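Local coordinates for single-stranded DNA-binding protein (Thermus aquaticus, PDB 2FXQ) that binds single-stranded DNA and probably recruits partner proteins to it during DNA replication, recombination and repair, at residues Asp38-Glu43 / Arg48-Tyr53; Gly60-Met65 / Glu102-Leu107; Asp142-Tyr145 / Ala151-Arg154; Asp204-Ser209 / Arg214-Val219. One frame throughout, in Å; residues are numbered along the deposited sequence.

How the contacts relate
Contacts 1, 3 and 4 each tie neighbouring antiparallel strands of a beta hairpin; contact 2 instead sets a short helix against a strand. Contacts 1 and 2 belong to the first SSB domain, contacts 3 and 4 to the second. Contact 4 is a surface contact on an extended hairpin and carries a buried arginine and an indole-amide bond, while the others are partly buried: contact 1 mixes an aromatic patch with charge, contact 3 sets aliphatic groups against a helix, and contact 2 rests on a single glutamine. Contacts 1 and 4 touch where the Tyr53 backbone lies against Thr217, one from each domain; contacts 2 and 3 lie about 38 Å apart, centre to centre.

Contact 1: residues Asp38-Glu43 / Arg48-Tyr53; sequences DAFTDE and REVPWY
The far part of the hairpin of strands 28-41 and 47-59 is held by an antiparallel ladder and a patch of side chains on one face. Asp38 pairs with Val50 and Phe40 with Arg48, both hydrogen-bonded pairs, with the non-hydrogen-bonded pair Ala39-Glu49 between them. The bond from Arg48 N to Phe40 O, 2.8 Å, comes nearly along the C=O axis. Phe40 shares a face with Arg48 and Val50, its CG between the backbone N and the carbonyl carbon (chi1 69°), which turns the ring toward both: CB of Arg48 sits over the ring face in a CH-pi contact, 4.1 Å from the centroid, while Val50 CG1 meets the ring edge at CE2, 3.5 Å away. Beyond CB the Arg48 chain runs extended to NE and takes its guanidinium out to Asp42. There OD2 stands 3.1 Å from Arg48 CZ, off the flat side of the guanidinium, so charge, not a directed hydrogen bond, holds the pair. Asp42 OD1 turns back to Gln46 N and Ser44 OG. At the other end Asp38 OD1 comes 3.3 Å from Trp52 CD1 and takes a hydrogen bond from Asn129 of the second domain. With an alanine in place of Asp38, the Asn129 amide is likely to lose this acceptor and a gap to open beside Trp52. This is the twisted antiparallel ladder of a long beta hairpin extending from an OB fold.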
loop_
_atom_site.group_PDB
_atom_site.type_symbol
_atom_site.label_atom_id
_atom_site.label_comp_id
_atom_site.label_asym_id
_atom_site.label_seq_id
_atom_site.Cartn_x
_atom_site.Cartn_y
_atom_site.Cartn_z
ATOM N N ASP A 38 2.418 4.226 -15.041
ATOM C CA ASP A 38 3.002 2.982 -14.560
ATOM C C ASP A 38 3.606 2.126 -15.598
ATOM O O ASP A 38 3.215 2.150 -16.756
ATOM C CB ASP A 38 2.049 2.113 -13.845
ATOM C CG ASP A 38 0.716 2.452 -14.128
ATOM O OD1 ASP A 38 0.081 2.771 -13.095
ATOM O OD2 ASP A 38 0.269 2.446 -15.318
ATOM N N ALA A 39 4.495 1.327 -15.088
ATOM C CA ALA A 39 5.311 0.449 -15.890
ATOM C C ALA A 39 4.540 -0.836 -16.116
ATOM O O ALA A 39 3.774 -1.309 -15.236
ATOM C CB ALA A 39 6.581 0.175 -15.142
ATOM N N PHE A 40 4.714 -1.400 -17.304
ATOM C CA PHE A 40 4.253 -2.752 -17.561
ATOM C C PHE A 40 5.158 -3.392 -18.604
ATOM O O PHE A 40 5.947 -2.693 -19.227
ATOM C CB PHE A 40 2.797 -2.741 -18.021
ATOM C CG PHE A 40 2.597 -2.157 -19.375
ATOM C CD1 PHE A 40 2.503 -2.984 -20.500
ATOM C CD2 PHE A 40 2.507 -0.778 -19.543
ATOM C CE1 PHE A 40 2.324 -2.439 -21.782
ATOM C CE2 PHE A 40 2.327 -0.221 -20.823
ATOM C CZ PHE A 40 2.221 -1.056 -21.943
ATOM N N THR A 41 5.025 -4.705 -18.778
ATOM C CA THR A 41 5.750 -5.480 -19.786
ATOM C C THR A 41 4.746 -5.877 -20.863
ATOM O O THR A 41 3.745 -6.546 -20.559
ATOM C CB THR A 41 6.342 -6.736 -19.125
ATOM O OG1 THR A 41 7.277 -6.331 -18.123
ATOM C CG2 THR A 41 7.204 -7.534 -20.117
ATOM N N ASP A 42 4.981 -5.460 -22.109
ATOM C CA ASP A 42 3.985 -5.726 -23.156
ATOM C C ASP A 42 4.084 -7.133 -23.759
ATOM O O ASP A 42 5.022 -7.858 -23.448
ATOM C CB ASP A 42 3.938 -4.610 -24.204
ATOM C CG ASP A 42 5.076 -4.663 -25.205
ATOM O OD1 ASP A 42 6.054 -5.433 -25.054
ATOM O OD2 ASP A 42 5.055 -3.919 -26.201
ATOM N N GLU A 43 3.130 -7.495 -24.624
ATOM C CA GLU A 43 2.988 -8.878 -25.136
ATOM C C GLU A 43 4.277 -9.441 -25.763
ATOM O O GLU A 43 4.457 -10.662 -25.819
ATOM C CB GLU A 43 1.783 -9.034 -26.101
ATOM C CG GLU A 43 0.509 -8.273 -25.696
ATOM C CD GLU A 43 -0.793 -9.053 -25.892
ATOM O OE1 GLU A 43 -0.753 -10.277 -26.097
ATOM O OE2 GLU A 43 -1.880 -8.446 -25.823
ATOM N N ARG A 48 7.501 -0.957 -20.751
ATOM C CA ARG A 48 6.887 0.283 -21.208
ATOM C C ARG A 48 6.330 1.065 -20.016
ATOM O O ARG A 48 6.268 0.522 -18.912
ATOM C CB ARG A 48 5.803 -0.025 -22.250
ATOM C CG ARG A 48 6.393 -0.397 -23.617
ATOM C CD ARG A 48 5.417 -0.369 -24.788
ATOM N NE ARG A 48 6.048 -0.872 -26.014
ATOM C CZ ARG A 48 5.437 -0.995 -27.194
ATOM N NH1 ARG A 48 4.161 -0.658 -27.331
ATOM N NH2 ARG A 48 6.099 -1.467 -28.242
ATOM N N GLU A 49 5.974 2.335 -20.221
ATOM C CA GLU A 49 5.225 3.116 -19.204
ATOM C C GLU A 49 4.003 3.563 -19.916
ATOM O O GLU A 49 4.068 3.813 -21.127
ATOM C CB GLU A 49 5.972 4.365 -18.794
ATOM C CG GLU A 49 7.319 4.145 -18.171
ATOM C CD GLU A 49 7.852 5.406 -17.547
ATOM O OE1 GLU A 49 8.906 5.318 -16.879
ATOM O OE2 GLU A 49 7.243 6.488 -17.734
ATOM N N VAL A 50 2.883 3.669 -19.211
ATOM C CA VAL A 50 1.724 4.344 -19.774
ATOM C C VAL A 50 1.135 5.209 -18.691
ATOM O O VAL A 50 1.121 4.810 -17.527
ATOM C CB VAL A 50 0.585 3.445 -20.294
ATOM C CG1 VAL A 50 0.938 2.870 -21.689
ATOM C CG2 VAL A 50 0.174 2.398 -19.291
ATOM N N PRO A 51 0.679 6.385 -19.078
ATOM C CA PRO A 51 0.070 7.299 -18.114
ATOM C C PRO A 51 -1.231 6.773 -17.567
ATOM O O PRO A 51 -1.903 5.899 -18.193
ATOM C CB PRO A 51 -0.168 8.556 -18.923
ATOM C CG PRO A 51 -0.107 8.110 -20.389
ATOM C CD PRO A 51 0.722 6.937 -20.464
ATOM N N TRP A 52 -1.554 7.257 -16.357
ATOM C CA TRP A 52 -2.846 7.079 -15.779
ATOM C C TRP A 52 -3.309 8.501 -15.483
ATOM O O TRP A 52 -2.465 9.379 -15.237
ATOM C CB TRP A 52 -2.773 6.193 -14.506
ATOM C CG TRP A 52 -1.887 6.573 -13.330
ATOM C CD1 TRP A 52 -0.659 5.997 -12.983
ATOM C CD2 TRP A 52 -2.185 7.527 -12.307
ATOM N NE1 TRP A 52 -0.221 6.570 -11.809
ATOM C CE2 TRP A 52 -1.125 7.489 -11.369
ATOM C CE3 TRP A 52 -3.249 8.431 -12.087
ATOM C CZ2 TRP A 52 -1.096 8.302 -10.211
ATOM C CZ3 TRP A 52 -3.220 9.250 -10.917
ATOM C CH2 TRP A 52 -2.127 9.168 -10.009
ATOM N N TYR A 53 -4.626 8.716 -15.526
ATOM C CA TYR A 53 -5.258 9.963 -15.189
ATOM C C TYR A 53 -6.444 9.541 -14.373
ATOM O O TYR A 53 -7.269 8.733 -14.828
ATOM C CB TYR A 53 -5.797 10.734 -16.452
ATOM C CG TYR A 53 -4.675 11.074 -17.377
ATOM C CD1 TYR A 53 -4.258 10.170 -18.380
ATOM C CD2 TYR A 53 -3.960 12.266 -17.212
ATOM C CE1 TYR A 53 -3.161 10.473 -19.223
ATOM C CE2 TYR A 53 -2.847 12.576 -18.065
ATOM C CZ TYR A 53 -2.470 11.678 -19.061
ATOM O OH TYR A 53 -1.379 12.009 -19.870
#

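Contact 2: residues Gly60-Met65 / Glu102-Leu107; sequences GRQAEM and EFIDPL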
loop_
_atom_site.group_PDB
_atom_site.type_symbol
_atom_site.label_atom_id
_atom_site.label_comp_id
_atom_site.label_asym_id
_atom_site.label_seq_id
_atom_site.Cartn_x
_atom_site.Cartn_y
_atom_site.Cartn_z
ATOM N N GLY A 60 -16.811 18.099 1.539
ATOM C CA GLY A 60 -17.013 18.539 2.908
ATOM C C GLY A 60 -15.695 19.099 3.480
ATOM O O GLY A 60 -15.020 19.891 2.847
ATOM N N ARG A 61 -15.330 18.669 4.678
ATOM C CA ARG A 61 -14.246 19.315 5.436
ATOM C C ARG A 61 -12.879 19.312 4.728
ATOM O O ARG A 61 -12.170 20.329 4.753
ATOM C CB ARG A 61 -14.093 18.634 6.786
ATOM C CG ARG A 61 -13.433 19.474 7.823
ATOM C CD ARG A 61 -12.994 18.649 9.045
ATOM N NE ARG A 61 -14.124 18.040 9.753
ATOM C CZ ARG A 61 -14.695 18.526 10.869
ATOM N NH1 ARG A 61 -14.261 19.651 11.439
ATOM N NH2 ARG A 61 -15.718 17.877 11.413
ATOM N N GLN A 62 -12.505 18.186 4.115
ATOM C CA GLN A 62 -11.246 18.158 3.314
ATOM C C GLN A 62 -11.308 19.133 2.142
ATOM O O GLN A 62 -10.320 19.737 1.800
ATOM C CB GLN A 62 -10.941 16.774 2.768
ATOM C CG GLN A 62 -10.351 15.766 3.818
ATOM C CD GLN A 62 -8.848 16.021 4.199
ATOM O OE1 GLN A 62 -7.952 16.134 3.342
ATOM N NE2 GLN A 62 -8.593 16.089 5.502
ATOM N N ALA A 63 -12.473 19.275 1.522
ATOM C CA ALA A 63 -12.578 20.231 0.403
ATOM C C ALA A 63 -12.373 21.689 0.886
ATOM O O ALA A 63 -11.702 22.500 0.195
ATOM C CB ALA A 63 -13.931 20.079 -0.271
ATOM N N GLU A 64 -12.969 22.032 2.044
ATOM C CA GLU A 64 -12.821 23.397 2.604
ATOM C C GLU A 64 -11.355 23.662 3.018
ATOM O O GLU A 64 -10.815 24.755 2.804
ATOM C CB GLU A 64 -13.700 23.599 3.838
ATOM C CG GLU A 64 -15.208 23.472 3.591
ATOM C CD GLU A 64 -15.802 24.776 3.092
ATOM O OE1 GLU A 64 -17.031 24.828 2.888
ATOM O OE2 GLU A 64 -15.024 25.729 2.868
ATOM N N MET A 65 -10.727 22.649 3.600
ATOM C CA MET A 65 -9.331 22.740 4.086
ATOM C C MET A 65 -8.362 23.113 2.969
ATOM O O MET A 65 -7.476 23.971 3.124
ATOM C CB MET A 65 -8.891 21.373 4.639
ATOM C CG MET A 65 -7.530 21.415 5.307
ATOM S SD MET A 65 -7.085 19.800 6.010
ATOM C CE MET A 65 -8.848 19.132 6.607
ATOM N N GLU A 102 -10.377 10.129 1.426
ATOM C CA GLU A 102 -10.539 10.153 2.870
ATOM C C GLU A 102 -9.737 11.367 3.347
ATOM O O GLU A 102 -10.238 12.197 4.139
ATOM C CB GLU A 102 -10.045 8.822 3.485
ATOM C CG GLU A 102 -11.166 7.886 3.987
ATOM C CD GLU A 102 -11.957 7.114 2.888
ATOM O OE1 GLU A 102 -12.952 7.689 2.346
ATOM O OE2 GLU A 102 -11.621 5.919 2.564
ATOM N N PHE A 103 -8.531 11.548 2.817
ATOM C CA PHE A 103 -7.771 12.801 3.091
ATOM C C PHE A 103 -6.714 12.890 2.024
ATOM O O PHE A 103 -6.436 11.898 1.316
ATOM C CB PHE A 103 -7.048 12.787 4.462
ATOM C CG PHE A 103 -6.011 11.682 4.595
ATOM C CD1 PHE A 103 -4.685 11.908 4.245
ATOM C CD2 PHE A 103 -6.371 10.439 5.072
ATOM C CE1 PHE A 103 -3.774 10.908 4.302
ATOM C CE2 PHE A 103 -5.437 9.436 5.222
ATOM C CZ PHE A 103 -4.153 9.655 4.815
ATOM N N ILE A 104 -6.129 14.075 1.900
ATOM C CA ILE A 104 -4.956 14.235 1.047
ATOM C C ILE A 104 -3.851 14.936 1.839
ATOM O O ILE A 104 -4.128 15.558 2.876
ATOM C CB ILE A 104 -5.281 15.062 -0.256
ATOM C CG1 ILE A 104 -5.638 16.538 0.105
ATOM C CG2 ILE A 104 -6.391 14.367 -1.084
ATOM C CD1 ILE A 104 -5.584 17.423 -1.074
ATOM N N ASP A 105 -2.614 14.828 1.340
ATOM C CA ASP A 105 -1.486 15.616 1.881
ATOM C C ASP A 105 -0.735 16.095 0.671
ATOM O O ASP A 105 -0.081 15.311 -0.029
ATOM C CB ASP A 105 -0.573 14.712 2.724
ATOM C CG ASP A 105 -1.180 14.329 4.062
ATOM O OD1 ASP A 105 -1.365 13.113 4.309
ATOM O OD2 ASP A 105 -1.462 15.165 4.949
ATOM N N PRO A 106 -0.863 17.371 0.329
ATOM C CA PRO A 106 -0.081 17.955 -0.738
ATOM C C PRO A 106 1.405 17.867 -0.415
ATOM O O PRO A 106 1.782 17.966 0.764
ATOM C CB PRO A 106 -0.553 19.437 -0.704
ATOM C CG PRO A 106 -1.852 19.394 -0.051
ATOM C CD PRO A 106 -1.791 18.348 0.963
ATOM N N LEU A 107 2.261 17.754 -1.414
ATOM C CA LEU A 107 3.658 17.476 -1.197
ATOM C C LEU A 107 4.427 18.592 -1.869
ATOM O O LEU A 107 3.880 19.240 -2.781
ATOM C CB LEU A 107 4.076 16.167 -1.831
ATOM C CG LEU A 107 3.180 14.998 -1.374
ATOM C CD1 LEU A 107 3.559 13.678 -2.145
ATOM C CD2 LEU A 107 3.471 14.763 0.148
HETATM O O HOH W 1 -5.194 16.468 5.323
#
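Gln62 lays its side-chain amide alongside the backbone of Phe103, with CD 3.6 Å from Phe103 CA and OE1 3.6 Å from Phe103 CB. The two side chains run side by side and point the same way, and the amide stands at 76° to the phenyl ring. A bend at chi2 (-75°) folds the glutamine so that its CG rests 3.6 Å from Glu102 O and its oxygen faces the strand. That oxygen takes the one direct hydrogen bond between helix and strand: Ile104 N reaches OE1 at 3.1 Å, fairly straight at the hydrogen but from above the amide plane, 47° out of it. Trp66 NE1 also donates to OE1, so one oxygen serves a strand N-H and an indole N-H. On the nitrogen side a water links the same partners, donating to Ile104 O at 2.8 Å and accepting only weakly from Gln62 NE2. Shortening Gln62 to an alanine would probably strip the Ile104 N-H and the Trp66 indole of their shared acceptor and cost the water its weak link to the helix. The strand is placed by its neighbours: a classic beta bulge sets Glu102 and Phe103 together against Glu79 of strand 75-84, and Ile104 packs on Trp66 and Leu70. Phe103 packs on Leu5 of the second subunit, so this strand borders the dimer interface. A polar side chain of a short helix, fastened to the backbone of a strand just past a bulge, joins helix 61-66 to strand 103-106 within the first OB-fold domain.

Contact 3: residues Asp142-Tyr145 / Ala151-Arg154; sequences DLRY and AVVR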
loop_
_atom_site.group_PDB
_atom_site.type_symbol
_atom_site.label_atom_id
_atom_site.label_comp_id
_atom_site.label_asym_id
_atom_site.label_seq_id
_atom_site.Cartn_x
_atom_site.Cartn_y
_atom_site.Cartn_z
ATOM N N ASP A 142 -14.853 -14.909 -16.792
ATOM C CA ASP A 142 -14.824 -15.496 -18.115
ATOM C C ASP A 142 -13.431 -15.327 -18.760
ATOM O O ASP A 142 -13.094 -14.264 -19.186
ATOM C CB ASP A 142 -15.981 -14.962 -18.964
ATOM C CG ASP A 142 -16.136 -15.719 -20.252
ATOM O OD1 ASP A 142 -16.153 -15.054 -21.309
ATOM O OD2 ASP A 142 -16.223 -16.974 -20.301
ATOM N N LEU A 143 -12.609 -16.372 -18.753
ATOM C CA LEU A 143 -11.253 -16.253 -19.289
ATOM C C LEU A 143 -11.321 -15.998 -20.794
ATOM O O LEU A 143 -12.105 -16.683 -21.494
ATOM C CB LEU A 143 -10.486 -17.540 -19.050
ATOM C CG LEU A 143 -8.995 -17.622 -19.433
ATOM C CD1 LEU A 143 -8.192 -16.512 -18.707
ATOM C CD2 LEU A 143 -8.505 -19.019 -18.999
ATOM N N ARG A 144 -10.542 -15.032 -21.288
ATOM C CA ARG A 144 -10.315 -14.926 -22.738
ATOM C C ARG A 144 -8.827 -14.858 -23.034
ATOM O O ARG A 144 -7.964 -14.752 -22.121
ATOM C CB ARG A 144 -10.956 -13.674 -23.334
ATOM C CG ARG A 144 -12.239 -13.159 -22.708
ATOM C CD ARG A 144 -12.882 -12.054 -23.562
ATOM N NE ARG A 144 -11.861 -11.396 -24.387
ATOM C CZ ARG A 144 -11.110 -10.364 -23.989
ATOM N NH1 ARG A 144 -11.278 -9.818 -22.785
ATOM N NH2 ARG A 144 -10.186 -9.869 -24.806
ATOM N N TYR A 145 -8.523 -14.910 -24.315
ATOM C CA TYR A 145 -7.165 -14.707 -24.792
ATOM C C TYR A 145 -7.135 -13.544 -25.779
ATOM O O TYR A 145 -7.982 -13.492 -26.630
ATOM C CB TYR A 145 -6.668 -16.007 -25.405
ATOM C CG TYR A 145 -6.410 -17.048 -24.340
ATOM C CD1 TYR A 145 -7.422 -17.945 -23.937
ATOM C CD2 TYR A 145 -5.191 -17.094 -23.696
ATOM C CE1 TYR A 145 -7.187 -18.883 -22.934
ATOM C CE2 TYR A 145 -4.931 -18.049 -22.729
ATOM C CZ TYR A 145 -5.946 -18.943 -22.353
ATOM O OH TYR A 145 -5.659 -19.884 -21.370
ATOM N N ALA A 151 -3.560 -14.458 -21.789
ATOM C CA ALA A 151 -4.739 -14.697 -20.969
ATOM C C ALA A 151 -5.174 -13.426 -20.265
ATOM O O ALA A 151 -4.350 -12.652 -19.744
ATOM C CB ALA A 151 -4.499 -15.802 -19.913
ATOM N N VAL A 152 -6.482 -13.216 -20.229
ATOM C CA VAL A 152 -7.011 -12.026 -19.561
ATOM C C VAL A 152 -8.389 -12.387 -19.034
ATOM O O VAL A 152 -9.172 -13.079 -19.701
ATOM C CB VAL A 152 -7.024 -10.807 -20.534
ATOM C CG1 VAL A 152 -7.815 -11.085 -21.793
ATOM C CG2 VAL A 152 -7.547 -9.487 -19.839
ATOM N N VAL A 153 -8.720 -11.861 -17.875
ATOM C CA VAL A 153 -10.021 -12.106 -17.291
ATOM C C VAL A 153 -10.601 -10.820 -16.681
ATOM O O VAL A 153 -9.862 -10.009 -16.125
ATOM C CB VAL A 153 -9.929 -13.228 -16.208
ATOM C CG1 VAL A 153 -9.210 -12.755 -14.950
ATOM C CG2 VAL A 153 -11.334 -13.741 -15.894
ATOM N N ARG A 154 -11.907 -10.667 -16.729
ATOM C CA ARG A 154 -12.568 -9.558 -16.041
ATOM C C ARG A 154 -13.310 -10.166 -14.875
ATOM O O ARG A 154 -14.029 -11.173 -15.019
ATOM C CB ARG A 154 -13.577 -8.895 -17.009
ATOM C CG ARG A 154 -14.430 -7.744 -16.403
ATOM C CD ARG A 154 -15.448 -7.013 -17.421
ATOM N NE ARG A 154 -15.713 -7.809 -18.633
ATOM C CZ ARG A 154 -16.518 -8.886 -18.697
ATOM N NH1 ARG A 154 -17.187 -9.312 -17.625
ATOM N NH2 ARG A 154 -16.654 -9.550 -19.843
#
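Leu143 can be followed outward over the start of the second strand. From CB its chain goes to CG, set opposite the backbone N (chi1 -175°), and from there chi2 (57°) carries the CD1 branch across to the partner strand. CD1 does the touching: it lies 3.7 Å from Val152 O and 3.9 Å from the methyl of Ala151, with Val153 CB farther off at 4.5 Å. Beyond the hairpin the leucine packs on Ala183 of helix 180-186 and on Ser187.

The same Ala151 methyl is met from another direction by Tyr145, whose CE2 comes to 3.6 Å, so CB of Ala151 touches both a leucine branch and a tyrosine ring. The Tyr145 hydroxyl bonds to Glu184, which anchors the far end of the side chain to that helix. On the face carrying Arg144 and Val152, those two side chains run side by side in the same direction. The arginine bends at chi3 so that Val152 CG1 lies over one face of the guanidinium, 3.8 Å from NH1, an aliphatic branch beneath a flat cation. Between the faces runs the backbone pairing: Arg144 N gives a nearly straight bond to Val152 O (173°), and Val152 N returns one to Arg144 O, each 2.9 Å long. The arrangement is a short antiparallel beta hairpin whose Leu143, Ala151 and Val153 side chains pack against helix 180-186 in the second OB-fold domain.

Contact 4: residues Asp204-Ser209 / Arg214-Val219; sequences DSWTSS and RFQTRV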
loop_
_atom_site.group_PDB
_atom_site.type_symbol
_atom_site.label_atom_id
_atom_site.label_comp_id
_atom_site.label_asym_id
_atom_site.label_seq_id
_atom_site.Cartn_x
_atom_site.Cartn_y
_atom_site.Cartn_z
ATOM N N ASP A 204 -8.417 2.111 -19.158
ATOM C CA ASP A 204 -8.613 1.203 -20.315
ATOM C C ASP A 204 -9.301 1.936 -21.473
ATOM O O ASP A 204 -10.069 2.867 -21.236
ATOM C CB ASP A 204 -9.467 0.019 -19.907
ATOM C CG ASP A 204 -9.365 -1.136 -20.896
ATOM O OD1 ASP A 204 -8.516 -1.067 -21.831
ATOM O OD2 ASP A 204 -10.107 -2.142 -20.817
ATOM N N SER A 205 -8.995 1.513 -22.709
ATOM C CA SER A 205 -9.476 2.123 -23.964
ATOM C C SER A 205 -10.580 1.262 -24.520
ATOM O O SER A 205 -10.472 0.022 -24.500
ATOM C CB SER A 205 -8.361 2.055 -25.023
ATOM O OG SER A 205 -7.838 3.332 -25.338
ATOM N N TRP A 206 -11.641 1.894 -25.014
ATOM C CA TRP A 206 -12.643 1.186 -25.829
ATOM C C TRP A 206 -12.716 1.900 -27.167
ATOM O O TRP A 206 -12.861 3.100 -27.189
ATOM C CB TRP A 206 -14.012 1.236 -25.182
ATOM C CG TRP A 206 -14.108 0.359 -24.023
ATOM C CD1 TRP A 206 -13.752 0.658 -22.732
ATOM C CD2 TRP A 206 -14.575 -0.985 -24.013
ATOM N NE1 TRP A 206 -13.963 -0.435 -21.929
ATOM C CE2 TRP A 206 -14.469 -1.457 -22.685
ATOM C CE3 TRP A 206 -15.063 -1.855 -24.998
ATOM C CZ2 TRP A 206 -14.844 -2.758 -22.316
ATOM C CZ3 TRP A 206 -15.450 -3.139 -24.638
ATOM C CH2 TRP A 206 -15.321 -3.590 -23.299
ATOM N N THR A 207 -12.612 1.151 -28.262
ATOM C CA THR A 207 -12.565 1.725 -29.617
ATOM C C THR A 207 -13.791 1.256 -30.408
ATOM O O THR A 207 -14.039 0.056 -30.481
ATOM C CB THR A 207 -11.257 1.227 -30.325
ATOM O OG1 THR A 207 -10.111 1.797 -29.665
ATOM C CG2 THR A 207 -11.129 1.736 -31.787
ATOM N N SER A 208 -14.561 2.179 -30.978
ATOM C CA SER A 208 -15.702 1.759 -31.829
ATOM C C SER A 208 -15.229 1.217 -33.199
ATOM O O SER A 208 -14.089 1.448 -33.616
ATOM C CB SER A 208 -16.702 2.902 -32.012
ATOM O OG SER A 208 -16.151 3.870 -32.879
ATOM N N SER A 209 -16.107 0.495 -33.900
ATOM C CA SER A 209 -15.850 0.093 -35.297
ATOM C C SER A 209 -15.326 1.249 -36.174
ATOM O O SER A 209 -14.534 1.028 -37.094
ATOM C CB SER A 209 -17.125 -0.462 -35.932
ATOM O OG SER A 209 -17.988 0.619 -36.268
ATOM N N ARG A 214 -13.000 5.700 -26.414
ATOM C CA ARG A 214 -13.423 6.111 -25.066
ATOM C C ARG A 214 -12.534 5.491 -23.979
ATOM O O ARG A 214 -11.834 4.537 -24.230
ATOM C CB ARG A 214 -14.885 5.769 -24.819
ATOM C CG ARG A 214 -15.799 6.928 -25.137
ATOM C CD ARG A 214 -17.121 6.542 -25.784
ATOM N NE ARG A 214 -17.737 7.687 -26.466
ATOM C CZ ARG A 214 -19.050 7.901 -26.578
ATOM N NH1 ARG A 214 -19.930 7.050 -26.060
ATOM N NH2 ARG A 214 -19.485 8.978 -27.218
ATOM N N PHE A 215 -12.574 6.047 -22.779
ATOM C CA PHE A 215 -11.720 5.593 -21.684
ATOM C C PHE A 215 -12.547 5.269 -20.453
ATOM O O PHE A 215 -13.606 5.857 -20.225
ATOM C CB PHE A 215 -10.631 6.615 -21.364
ATOM C CG PHE A 215 -9.577 6.712 -22.411
ATOM C CD1 PHE A 215 -9.751 7.545 -23.515
ATOM C CD2 PHE A 215 -8.406 5.975 -22.307
ATOM C CE1 PHE A 215 -8.782 7.626 -24.507
ATOM C CE2 PHE A 215 -7.421 6.055 -23.289
ATOM C CZ PHE A 215 -7.613 6.878 -24.395
ATOM N N GLN A 216 -12.054 4.301 -19.686
ATOM C CA GLN A 216 -12.737 3.720 -18.540
ATOM C C GLN A 216 -11.620 3.451 -17.493
ATOM O O GLN A 216 -10.533 2.918 -17.845
ATOM C CB GLN A 216 -13.408 2.412 -18.981
ATOM C CG GLN A 216 -14.197 1.630 -17.919
ATOM C CD GLN A 216 -14.140 0.109 -18.122
ATOM O OE1 GLN A 216 -13.621 -0.375 -19.134
ATOM N NE2 GLN A 216 -14.669 -0.648 -17.149
ATOM N N THR A 217 -11.848 3.870 -16.244
ATOM C CA THR A 217 -10.904 3.558 -15.166
ATOM C C THR A 217 -11.254 2.163 -14.673
ATOM O O THR A 217 -12.421 1.853 -14.484
ATOM C CB THR A 217 -10.973 4.600 -14.004
ATOM O OG1 THR A 217 -10.306 5.823 -14.360
ATOM C CG2 THR A 217 -10.108 4.124 -12.778
ATOM N N ARG A 218 -10.258 1.288 -14.481
ATOM C CA ARG A 218 -10.522 0.036 -13.810
ATOM C C ARG A 218 -9.315 -0.350 -12.911
ATOM O O ARG A 218 -8.244 0.265 -12.973
ATOM C CB ARG A 218 -10.708 -1.155 -14.755
ATOM C CG ARG A 218 -11.363 -0.919 -16.098
ATOM C CD ARG A 218 -10.731 -1.823 -17.142
ATOM N NE ARG A 218 -11.108 -3.220 -16.952
ATOM C CZ ARG A 218 -11.583 -4.002 -17.932
ATOM N NH1 ARG A 218 -11.729 -3.522 -19.171
ATOM N NH2 ARG A 218 -11.904 -5.272 -17.678
ATOM N N VAL A 219 -9.518 -1.410 -12.175
ATOM C CA VAL A 219 -8.470 -1.925 -11.287
ATOM C C VAL A 219 -7.794 -3.037 -12.057
ATOM O O VAL A 219 -8.482 -3.948 -12.539
ATOM C CB VAL A 219 -9.059 -2.443 -9.955
ATOM C CG1 VAL A 219 -7.989 -3.238 -9.134
ATOM C CG2 VAL A 219 -9.723 -1.221 -9.168
#
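Trp206 and Gln216 meet through a side-chain hydrogen bond across the hairpin. The indole NE1 reaches Gln216 OE1 at 2.8 Å, almost straight at the hydrogen (172°); the oxygen lies in the plane of the indole at its edge, whereas the donor is tilted 35° from the amide's own plane. Gln216 bends at chi2 (-147°), which brings OE1 round to the nitrogen of the indole. Beside this pair Asp204 and Arg218 form a salt bridge, OD2 to NH1 at 2.7 Å, though the hydrogen bond within it is weak because it is bent. The aliphatic part of Arg218 joins in as well, with CD 3.6 Å from Asp204 CB. On the other face Ser205 OG stands 3.4 Å from Phe215 CE2 and bonds to Arg213.

These groups are set in register by the ladder behind them. Asp204-Gln216 and Trp206-Arg214 are hydrogen-bonded pairs, with Ser205-Phe215 as the non-hydrogen-bonded pair between; Asp204 N reaches Gln216 O at 2.6 Å, and Arg214 N reaches Trp206 O at 2.7 Å. Arg218 prolongs this ladder by pairing with Val202, whereas Val219 bonds to Gln177 on another strand. Strands 194-207 and 213-225 form the hairpin, and 213-225 also pairs in parallel with strand 171-179, while Thr217 bonds to His54 and so touches strand 47-59 of the first domain.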